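Local coordinates for CYTH domain-containing protein (Pyrococcus horikoshii, PDB 2EEN), which is of unknown function but, as a homodimeric member of the CYTH family, probably binds triphosphate-bearing substrates, at the interface of chains A and B. Sequence-based numbering; all coordinates share one arbitrary frame. Chains: chain A/B, Hypothetical protein PH1819.

The interface of chains A and B. Residues chain A 95, 98-99; chain B 40, 42, 47, 49, 66.
This helix-on-sheet patch of a two-fold symmetric homodimer interface joins the two subunits: the C-terminal end of helix 89-98 of chain A and the residue after it pack on strands 48-56 and 59-67 of chain B, flanked by loop residues and short helix 42-45, and symmetry repeats the contact with the chains exchanged. A:Leu95, A:Arg98 and A:Leu99 converge on B:Tyr66, illustrating how an apolar grip on one aromatic ring can be combined with a polar network that holds its hydroxyl. The methyl CD1 of A:Leu95 presses on the root of the tyrosine, 3.4 Å from its CB, while CB of A:Arg98 lies over one face of the ring, offset toward the rim, 4.0 Å from the centroid in a CH-pi contact. A bend at chi2 (-67°) sets CD of A:Arg98 beside CE2 of the ring, and the extended chain beyond carries the guanidinium past it, unstacked. A:Leu99 runs past B:Tyr66 in the opposite direction, its CD2 meeting CD1 of that ring and also the in-plane edge of B:Phe42, where CZ is 4.0 Å away. Its other methyl, CD1, reaches B:Leu49.

A polar network borders this apolar cluster. B:Arg40 grips B:Glu47 side-on: NE donates to the syn lone pair of OE1 at 2.7 Å, a salt bridge close to the guanidinium plane, and NH2 binds OE2 at a tilt. OE2 of B:Glu47 also accepts, on its anti lone pair, the phenol OH of B:Tyr66, 2.5 Å away; this double acceptance probably positions both donors. NH2 of B:Arg40 makes a weak hydrogen bond, 3.0 Å long, to the backbone O of A:Arg98, and a water links that carbonyl to OE2 of B:Glu47. The patch thus helps fasten the helix end of one subunit to the sheet of the other.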
# COMPACT_ATOMS: atom_id res chain seq x y z
N LEU A 95 1.07 1.57 -9.17
CA LEU A 95 0.19 0.54 -8.65
C LEU A 95 -1.24 1.06 -8.50
O LEU A 95 -2.20 0.44 -8.95
CB LEU A 95 0.70 0.04 -7.30
CG LEU A 95 -0.19 -1.00 -6.61
CD1 LEU A 95 -0.45 -2.17 -7.56
CD2 LEU A 95 0.47 -1.47 -5.33
N ARG A 98 -2.85 1.51 -11.95
CA ARG A 98 -3.21 0.23 -12.54
C ARG A 98 -4.44 -0.38 -11.88
O ARG A 98 -5.25 -1.02 -12.54
CB ARG A 98 -2.04 -0.75 -12.44
CG ARG A 98 -0.85 -0.39 -13.32
CD ARG A 98 -1.18 -0.52 -14.80
NE ARG A 98 -0.04 -0.21 -15.65
CZ ARG A 98 -0.03 -0.34 -16.97
NH1 ARG A 98 -1.11 -0.77 -17.61
NH2 ARG A 98 1.06 -0.04 -17.66
N LEU A 99 -4.58 -0.17 -10.58
CA LEU A 99 -5.72 -0.70 -9.85
C LEU A 99 -6.99 0.13 -10.07
O LEU A 99 -8.06 -0.23 -9.61
CB LEU A 99 -5.40 -0.81 -8.36
CG LEU A 99 -4.34 -1.86 -8.04
CD1 LEU A 99 -4.03 -1.85 -6.56
CD2 LEU A 99 -4.83 -3.24 -8.46
N ARG B 40 -13.47 -5.14 -10.57
CA ARG B 40 -13.00 -5.77 -11.80
C ARG B 40 -12.81 -7.22 -11.41
O ARG B 40 -12.30 -7.51 -10.33
CB ARG B 40 -11.63 -5.23 -12.24
CG ARG B 40 -11.66 -3.94 -13.01
CD ARG B 40 -10.53 -3.92 -14.04
NE ARG B 40 -9.19 -3.97 -13.45
CZ ARG B 40 -8.65 -2.98 -12.75
NH1 ARG B 40 -9.33 -1.86 -12.55
NH2 ARG B 40 -7.42 -3.10 -12.28
N PHE B 42 -10.64 -9.91 -11.68
CA PHE B 42 -9.29 -10.19 -12.13
C PHE B 42 -9.20 -11.49 -12.93
O PHE B 42 -8.33 -11.63 -13.79
CB PHE B 42 -8.32 -10.28 -10.94
CG PHE B 42 -7.80 -8.96 -10.46
CD1 PHE B 42 -8.00 -7.79 -11.20
CD2 PHE B 42 -7.06 -8.88 -9.28
CE1 PHE B 42 -7.46 -6.58 -10.78
CE2 PHE B 42 -6.52 -7.67 -8.85
CZ PHE B 42 -6.72 -6.52 -9.60
N GLU B 47 -5.53 -10.20 -14.61
CA GLU B 47 -4.71 -9.39 -13.71
C GLU B 47 -4.59 -10.15 -12.40
O GLU B 47 -5.32 -11.11 -12.16
CB GLU B 47 -5.38 -8.05 -13.43
CG GLU B 47 -5.41 -7.05 -14.57
CD GLU B 47 -6.24 -5.83 -14.23
OE1 GLU B 47 -7.48 -5.94 -14.19
OE2 GLU B 47 -5.65 -4.75 -13.99
N LEU B 49 -3.15 -9.51 -8.01
CA LEU B 49 -2.59 -8.67 -6.97
C LEU B 49 -2.34 -9.60 -5.81
O LEU B 49 -3.25 -10.29 -5.36
CB LEU B 49 -3.57 -7.57 -6.54
CG LEU B 49 -3.01 -6.63 -5.47
CD1 LEU B 49 -1.84 -5.79 -6.01
CD2 LEU B 49 -4.12 -5.73 -5.01
N TYR B 66 1.64 -6.45 -8.32
CA TYR B 66 0.54 -6.36 -9.26
C TYR B 66 1.01 -6.97 -10.57
O TYR B 66 2.13 -6.70 -11.01
CB TYR B 66 0.15 -4.91 -9.52
CG TYR B 66 -0.75 -4.76 -10.72
CD1 TYR B 66 -2.11 -5.05 -10.64
CD2 TYR B 66 -0.23 -4.37 -11.95
CE1 TYR B 66 -2.93 -4.96 -11.76
CE2 TYR B 66 -1.03 -4.28 -13.08
CZ TYR B 66 -2.38 -4.58 -12.98
OH TYR B 66 -3.17 -4.50 -14.10
O HOH W 1 -5.38 -1.84 -15.22